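PDB 3KST: endo-1,4-beta-xylanase from Bacteroides thetaiotaomicron VPI-5482, which probably hydrolyses O-glycosidic bonds in xylan-type plant polysaccharides as a calcium-binding glycoside hydrolase of family 43. Local coordinates for residues N198-S206 against V217-P225; N208-G216 against H267-R278. All coordinates share one frame; numbering follows the deposited sequence.

Overall arrangement
Both contacts lie within the family 43 glycoside hydrolase fold, a five-bladed beta-propeller. Going from the N terminus, the first segment reached is 198-206, on strand 200-207. Contact 1 pairs this strand with strand 216-222 and closes a hairpin whose connecting loop is 208-215. Segment 208-216, the first half of contact 2, takes in that loop and the first residue of the returning strand, so the two contacts cross along the chain. It meets 267-278, about fifty residues later, which leads from strand 262-268 to strand 279-287. Contact 1 pairs the two central strands of a four-stranded antiparallel blade. Contact 2 ties their loop to the hairpin of strands 262-268 and 279-287. They touch where Ser-206 CB packs on Tyr-215, beside the predicted proton donor Glu-190.

Contact 1 (N198-S206 against V217-P225); sequences NGVYYLIYS and VGYATSDTP
Tyr-201 and Tyr-205 pack along Gly-218 to Pro-225 in an antiparallel beta hairpin, the middle of a four-stranded blade of the family 43 propeller. Strands 200-206 and 217-222 are joined by six backbone hydrogen bonds. Tyr-201 N gives a nearly straight one to Ser-222 O (2.8 Å). The Tyr-201 ring lies against residues 223-225, the loop after the partner strand. Pro-225 N sits over the centre of one ring face, and Pro-225 CG makes a CH-pi contact 4.2 Å from the ring centroid. Ser-222 O lies at the ring edge, in plane. The Tyr-201 hydroxyl bonds to Asp-136. Nearby, one water donates to both Gly-199 O and Asp-223 OD1, 2.8 Å from the latter.

Tyr-205 has CG between its backbone N and carbonyl carbon (chi1 65°). This turns the ring back over the partner strand, with Gly-218 O above one face, toward the rim. Its hydroxyl bonds to Glu-182.

Tyr-219 projects from the other face of the sheet, alongside Tyr-202. Tyr-202 CD2 comes within 3.9 Å of Tyr-219 CE2, and the ring planes are 46° apart, an oblique pair. Tyr-232 stacks on the Tyr-219 ring. On the same face, Ile-204 CG2 touches Val-217 CG1 at 3.6 Å.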
# COMPACT_ATOMS: atom_id res chain seq x y z
N ASN A 198 12.31 17.27 1.50
CA ASN A 198 13.24 18.22 2.16
C ASN A 198 14.18 17.54 3.20
O ASN A 198 14.32 18.01 4.34
CB ASN A 198 12.48 19.39 2.82
CG ASN A 198 11.50 20.10 1.86
OD1 ASN A 198 11.58 19.99 0.62
ND2 ASN A 198 10.56 20.85 2.44
N GLY A 199 14.72 16.39 2.81
CA GLY A 199 15.67 15.63 3.62
C GLY A 199 15.14 14.76 4.75
O GLY A 199 15.93 14.16 5.45
N VAL A 200 13.82 14.66 4.88
CA VAL A 200 13.18 13.88 5.94
C VAL A 200 12.43 12.73 5.29
O VAL A 200 11.78 12.94 4.24
CB VAL A 200 12.25 14.77 6.79
CG1 VAL A 200 11.66 13.96 7.93
CG2 VAL A 200 13.06 15.96 7.35
N TYR A 201 12.57 11.54 5.87
CA TYR A 201 11.90 10.31 5.39
C TYR A 201 10.68 10.09 6.27
O TYR A 201 10.82 10.05 7.50
CB TYR A 201 12.83 9.11 5.48
CG TYR A 201 14.07 9.28 4.63
CD1 TYR A 201 15.21 9.91 5.13
CD2 TYR A 201 14.10 8.83 3.31
CE1 TYR A 201 16.37 10.09 4.34
CE2 TYR A 201 15.25 9.00 2.51
CZ TYR A 201 16.38 9.62 3.05
OH TYR A 201 17.53 9.80 2.31
N TYR A 202 9.51 10.00 5.63
CA TYR A 202 8.21 9.82 6.28
C TYR A 202 7.71 8.42 6.02
O TYR A 202 7.56 8.03 4.84
CB TYR A 202 7.18 10.79 5.69
CG TYR A 202 7.50 12.23 5.96
CD1 TYR A 202 8.42 12.92 5.17
CD2 TYR A 202 6.87 12.93 7.02
CE1 TYR A 202 8.72 14.24 5.43
CE2 TYR A 202 7.17 14.23 7.29
CZ TYR A 202 8.09 14.89 6.48
OH TYR A 202 8.42 16.19 6.73
N LEU A 203 7.52 7.66 7.11
CA LEU A 203 7.01 6.29 7.05
C LEU A 203 5.57 6.36 7.52
O LEU A 203 5.31 6.61 8.72
CB LEU A 203 7.86 5.35 7.91
CG LEU A 203 7.62 3.84 7.86
CD1 LEU A 203 8.79 3.11 8.56
CD2 LEU A 203 6.30 3.39 8.45
N ILE A 204 4.64 6.15 6.58
CA ILE A 204 3.20 6.22 6.82
C ILE A 204 2.67 4.76 6.91
O ILE A 204 2.89 3.92 6.00
CB ILE A 204 2.53 7.07 5.68
CG1 ILE A 204 3.29 8.40 5.45
CG2 ILE A 204 1.09 7.32 6.04
CD1 ILE A 204 3.20 8.94 4.05
N TYR A 205 2.00 4.45 8.02
CA TYR A 205 1.60 3.08 8.32
C TYR A 205 0.23 2.98 8.94
O TYR A 205 -0.33 4.00 9.40
CB TYR A 205 2.66 2.47 9.28
CG TYR A 205 2.70 3.15 10.64
CD1 TYR A 205 3.54 4.26 10.87
CD2 TYR A 205 1.89 2.71 11.70
CE1 TYR A 205 3.56 4.91 12.13
CE2 TYR A 205 1.89 3.37 12.96
CZ TYR A 205 2.75 4.45 13.16
OH TYR A 205 2.76 5.12 14.37
N SER A 206 -0.28 1.75 8.99
CA SER A 206 -1.55 1.44 9.65
C SER A 206 -1.32 0.59 10.92
O SER A 206 -0.38 -0.20 10.99
CB SER A 206 -2.49 0.70 8.70
OG SER A 206 -2.74 1.43 7.51
N VAL A 217 -4.43 5.12 10.37
CA VAL A 217 -3.16 5.49 9.77
C VAL A 217 -2.41 6.53 10.58
O VAL A 217 -2.99 7.53 11.04
CB VAL A 217 -3.38 6.06 8.35
CG1 VAL A 217 -2.03 6.50 7.70
CG2 VAL A 217 -4.11 5.02 7.47
N GLY A 218 -1.10 6.34 10.72
CA GLY A 218 -0.23 7.31 11.37
C GLY A 218 1.09 7.38 10.63
O GLY A 218 1.29 6.63 9.64
N TYR A 219 1.99 8.24 11.07
CA TYR A 219 3.35 8.29 10.49
C TYR A 219 4.47 8.46 11.52
O TYR A 219 4.22 8.76 12.70
CB TYR A 219 3.47 9.35 9.38
CG TYR A 219 3.59 10.80 9.85
CD1 TYR A 219 2.46 11.56 10.12
CD2 TYR A 219 4.85 11.42 9.99
CE1 TYR A 219 2.55 12.90 10.53
CE2 TYR A 219 4.95 12.77 10.40
CZ TYR A 219 3.80 13.50 10.67
OH TYR A 219 3.86 14.80 11.08
N ALA A 220 5.69 8.26 11.02
CA ALA A 220 6.94 8.44 11.75
C ALA A 220 7.96 9.01 10.79
O ALA A 220 7.87 8.79 9.58
CB ALA A 220 7.46 7.13 12.32
N THR A 221 8.90 9.77 11.34
CA THR A 221 9.95 10.40 10.55
C THR A 221 11.33 9.93 10.95
O THR A 221 11.54 9.42 12.05
CB THR A 221 9.92 11.96 10.65
OG1 THR A 221 10.13 12.40 12.00
CG2 THR A 221 8.58 12.50 10.17
N SER A 222 12.27 10.18 10.04
CA SER A 222 13.68 9.89 10.29
C SER A 222 14.55 10.65 9.29
O SER A 222 14.09 11.00 8.20
CB SER A 222 13.94 8.40 10.11
OG SER A 222 13.64 8.04 8.79
N ASP A 223 15.80 10.89 9.67
CA ASP A 223 16.78 11.54 8.80
C ASP A 223 17.43 10.49 7.88
O ASP A 223 18.21 10.86 6.99
CB ASP A 223 17.88 12.23 9.62
CG ASP A 223 17.38 13.39 10.45
OD1 ASP A 223 16.31 13.95 10.17
OD2 ASP A 223 18.08 13.75 11.42
N THR A 224 17.16 9.19 8.09
CA THR A 224 17.67 8.13 7.21
C THR A 224 16.51 7.22 6.75
O THR A 224 15.50 7.14 7.44
CB THR A 224 18.83 7.30 7.89
OG1 THR A 224 18.38 6.01 8.31
CG2 THR A 224 19.46 8.07 9.08
N PRO A 225 16.66 6.52 5.61
CA PRO A 225 15.60 5.60 5.16
C PRO A 225 15.38 4.39 6.09
O PRO A 225 14.31 3.79 6.04
CB PRO A 225 16.09 5.13 3.76
CG PRO A 225 17.35 5.86 3.49
CD PRO A 225 17.88 6.33 4.81
O HOH W 1 16.41 15.71 8.03

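Contact 2 (N208-G216 against H267-R278)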
# COMPACT_ATOMS: atom_id res chain seq x y z
N ASN A 208 -3.44 -1.70 14.27
CA ASN A 208 -4.57 -2.54 14.72
C ASN A 208 -4.92 -3.59 13.71
O ASN A 208 -4.56 -3.47 12.52
CB ASN A 208 -5.82 -1.75 15.12
CG ASN A 208 -5.54 -0.83 16.23
OD1 ASN A 208 -5.26 -1.28 17.35
ND2 ASN A 208 -5.57 0.47 15.95
N HIS A 209 -5.53 -4.68 14.20
CA HIS A 209 -6.08 -5.70 13.30
C HIS A 209 -7.06 -4.98 12.35
O HIS A 209 -7.87 -4.17 12.81
CB HIS A 209 -6.84 -6.76 14.09
CG HIS A 209 -7.10 -8.02 13.33
ND1 HIS A 209 -7.98 -8.10 12.28
CD2 HIS A 209 -6.62 -9.28 13.51
CE1 HIS A 209 -8.01 -9.33 11.82
NE2 HIS A 209 -7.21 -10.07 12.56
N TYR A 210 -7.00 -5.25 11.05
CA TYR A 210 -7.86 -4.57 10.05
C TYR A 210 -9.37 -4.68 10.35
O TYR A 210 -10.16 -3.81 9.95
CB TYR A 210 -7.54 -5.01 8.61
CG TYR A 210 -8.10 -6.33 8.19
CD1 TYR A 210 -9.43 -6.43 7.68
CD2 TYR A 210 -7.36 -7.50 8.29
CE1 TYR A 210 -9.98 -7.66 7.29
CE2 TYR A 210 -7.90 -8.76 7.89
CZ TYR A 210 -9.20 -8.82 7.39
OH TYR A 210 -9.71 -10.03 7.01
N GLU A 211 -9.75 -5.77 11.02
CA GLU A 211 -11.14 -6.00 11.42
C GLU A 211 -11.68 -5.02 12.45
O GLU A 211 -12.88 -4.91 12.60
CB GLU A 211 -11.33 -7.43 11.90
CG GLU A 211 -11.21 -8.44 10.74
CD GLU A 211 -11.52 -9.88 11.14
OE1 GLU A 211 -11.71 -10.17 12.36
OE2 GLU A 211 -11.58 -10.71 10.21
N ASN A 212 -10.80 -4.32 13.16
CA ASN A 212 -11.24 -3.35 14.17
C ASN A 212 -11.76 -2.09 13.51
O ASN A 212 -11.13 -1.58 12.57
CB ASN A 212 -10.10 -2.98 15.12
CG ASN A 212 -10.61 -2.42 16.43
OD1 ASN A 212 -10.70 -1.22 16.58
ND2 ASN A 212 -10.99 -3.30 17.35
N LYS A 213 -12.86 -1.52 14.01
CA LYS A 213 -13.35 -0.23 13.47
C LYS A 213 -12.35 0.91 13.62
O LYS A 213 -12.46 1.90 12.91
CB LYS A 213 -14.71 0.20 14.08
CG LYS A 213 -15.83 -0.70 13.70
CD LYS A 213 -17.06 -0.37 14.51
CE LYS A 213 -18.21 -1.24 14.13
NZ LYS A 213 -19.32 -1.03 15.08
N GLY A 214 -11.43 0.76 14.59
CA GLY A 214 -10.35 1.67 14.89
C GLY A 214 -9.05 1.45 14.14
O GLY A 214 -8.01 2.09 14.51
N TYR A 215 -9.06 0.58 13.12
CA TYR A 215 -7.93 0.51 12.16
C TYR A 215 -7.68 1.96 11.75
O TYR A 215 -8.64 2.72 11.47
CB TYR A 215 -8.29 -0.31 10.92
CG TYR A 215 -7.15 -0.86 10.07
CD1 TYR A 215 -6.10 -1.58 10.64
CD2 TYR A 215 -7.21 -0.80 8.68
CE1 TYR A 215 -5.07 -2.15 9.84
CE2 TYR A 215 -6.18 -1.36 7.87
CZ TYR A 215 -5.13 -2.03 8.47
OH TYR A 215 -4.16 -2.58 7.69
N GLY A 216 -6.41 2.37 11.75
CA GLY A 216 -6.06 3.74 11.44
C GLY A 216 -4.66 3.94 10.93
O GLY A 216 -3.83 3.05 11.03
N HIS A 267 -8.73 1.90 2.24
CA HIS A 267 -9.94 1.09 2.35
C HIS A 267 -10.71 1.41 3.63
O HIS A 267 -10.22 2.09 4.54
CB HIS A 267 -9.67 -0.41 2.22
CG HIS A 267 -9.01 -1.03 3.41
ND1 HIS A 267 -7.80 -1.68 3.33
CD2 HIS A 267 -9.39 -1.11 4.71
CE1 HIS A 267 -7.46 -2.13 4.52
NE2 HIS A 267 -8.41 -1.79 5.38
N ALA A 268 -11.92 0.88 3.70
CA ALA A 268 -12.75 0.96 4.88
C ALA A 268 -13.66 -0.27 4.89
O ALA A 268 -13.79 -0.94 3.86
CB ALA A 268 -13.57 2.22 4.84
N HIS A 269 -14.24 -0.59 6.04
CA HIS A 269 -15.22 -1.67 6.10
C HIS A 269 -16.40 -1.39 5.15
O HIS A 269 -16.62 -0.23 4.75
CB HIS A 269 -15.77 -1.87 7.52
CG HIS A 269 -14.76 -2.36 8.50
ND1 HIS A 269 -14.91 -2.22 9.86
CD2 HIS A 269 -13.55 -2.95 8.32
CE1 HIS A 269 -13.86 -2.73 10.48
NE2 HIS A 269 -13.01 -3.18 9.56
N TRP A 270 -17.08 -2.47 4.75
CA TRP A 270 -18.27 -2.36 3.92
C TRP A 270 -19.28 -1.38 4.51
O TRP A 270 -19.84 -0.55 3.80
CB TRP A 270 -18.90 -3.73 3.69
CG TRP A 270 -20.18 -3.66 3.01
CD1 TRP A 270 -21.40 -3.85 3.58
CD2 TRP A 270 -20.42 -3.29 1.64
NE1 TRP A 270 -22.38 -3.66 2.65
CE2 TRP A 270 -21.82 -3.31 1.46
CE3 TRP A 270 -19.60 -2.97 0.55
CZ2 TRP A 270 -22.42 -3.00 0.23
CZ3 TRP A 270 -20.19 -2.66 -0.66
CH2 TRP A 270 -21.60 -2.69 -0.81
N SER A 271 -19.45 -1.42 5.83
CA SER A 271 -20.38 -0.55 6.55
C SER A 271 -20.11 -0.74 8.04
O SER A 271 -19.28 -1.57 8.40
CB SER A 271 -21.81 -1.01 6.27
OG SER A 271 -21.98 -2.32 6.77
N ALA A 272 -20.83 -0.01 8.90
CA ALA A 272 -20.72 -0.19 10.36
C ALA A 272 -21.12 -1.60 10.86
O ALA A 272 -20.60 -2.05 11.89
CB ALA A 272 -21.56 0.88 11.11
N ALA A 273 -22.02 -2.28 10.13
CA ALA A 273 -22.51 -3.64 10.49
C ALA A 273 -21.66 -4.82 10.00
O ALA A 273 -21.59 -5.86 10.67
CB ALA A 273 -23.95 -3.81 9.97
N GLU A 274 -21.00 -4.65 8.86
CA GLU A 274 -20.30 -5.72 8.17
C GLU A 274 -18.91 -5.25 7.71
O GLU A 274 -18.78 -4.18 7.14
CB GLU A 274 -21.20 -6.06 6.98
CG GLU A 274 -20.69 -7.08 5.97
CD GLU A 274 -20.51 -8.49 6.50
OE1 GLU A 274 -21.14 -8.84 7.55
OE2 GLU A 274 -19.73 -9.25 5.84
N ILE A 275 -17.88 -6.05 7.97
CA ILE A 275 -16.52 -5.73 7.49
C ILE A 275 -16.41 -5.99 5.99
O ILE A 275 -15.94 -5.11 5.24
CB ILE A 275 -15.45 -6.58 8.19
CG1 ILE A 275 -15.36 -6.23 9.67
CG2 ILE A 275 -14.06 -6.40 7.52
CD1 ILE A 275 -14.56 -7.19 10.45
N GLN A 276 -16.84 -7.18 5.56
CA GLN A 276 -16.69 -7.61 4.17
C GLN A 276 -17.81 -7.23 3.20
O GLN A 276 -18.97 -7.42 3.53
CB GLN A 276 -16.59 -9.12 4.05
CG GLN A 276 -15.47 -9.81 4.71
CD GLN A 276 -15.46 -11.28 4.30
OE1 GLN A 276 -15.17 -11.63 3.15
NE2 GLN A 276 -15.79 -12.15 5.25
N PRO A 277 -17.47 -6.84 1.96
CA PRO A 277 -16.13 -6.71 1.41
C PRO A 277 -15.61 -5.29 1.67
O PRO A 277 -16.38 -4.33 1.60
CB PRO A 277 -16.35 -6.98 -0.09
CG PRO A 277 -17.71 -6.51 -0.37
CD PRO A 277 -18.50 -6.57 0.93
N ARG A 278 -14.35 -5.16 2.04
CA ARG A 278 -13.76 -3.82 2.13
C ARG A 278 -13.69 -3.19 0.72
O ARG A 278 -13.54 -3.90 -0.29
CB ARG A 278 -12.38 -3.87 2.78
CG ARG A 278 -12.42 -4.27 4.26
CD ARG A 278 -11.04 -4.57 4.80
NE ARG A 278 -10.53 -5.79 4.15
CZ ARG A 278 -9.25 -6.19 4.11
NH1 ARG A 278 -8.28 -5.48 4.71
NH2 ARG A 278 -8.95 -7.31 3.47
O HOH W 2 -10.07 -2.32 7.54
O HOH W 3 -5.62 -4.72 5.81
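His-267 meets Tyr-215 where the propeller loop 208-215 reaches the end of strand 262-268 and the loop after it, beside the predicted catalytic residues. The two rings touch rim to rim, their planes nearly parallel (9°), with His-267 NE2 3.4 Å from Tyr-215 CE2. Outside this pair, His-267 ND1 bonds to the backbone of Asp-26, the predicted proton acceptor. Tyr-215 OH bonds to Glu-190, the predicted proton donor. A water links His-267 NE2 to Tyr-210 O.

His-269 makes the direct hydrogen bond of the contact. Its NE2 donates to Tyr-210 O (2.9 Å), close to the ring plane and on a lone pair of the carbonyl. That oxygen therefore receives both an imidazole N-H and a water. The His-269 CG is anti to its carbonyl carbon (chi1 -66°), which turns the ring toward the 209-212 beta turn. Ala-272 O lies 3.4 Å from Lys-213 CE, a contact at the surface.

Ile-275 packs against His-269 and Glu-211. Its CG1 sits over the centre of the His-269 ring, while CD1 reaches Glu-211 CB at 3.5 Å.

Arg-278 lays its guanidinium on the Tyr-210 ring as an off-centre cation-pi stack, planes 25° apart. Glu-211 CG lies over the opposite face of that ring. With an alanine in place of Arg-278, the ring face of Tyr-210 turned to the guanidinium would probably lose its cation and the ring be less firmly held. Arg-278 NH1 also gives a weak hydrogen bond to a water, which in turn donates to Tyr-215 OH at 3.2 Å.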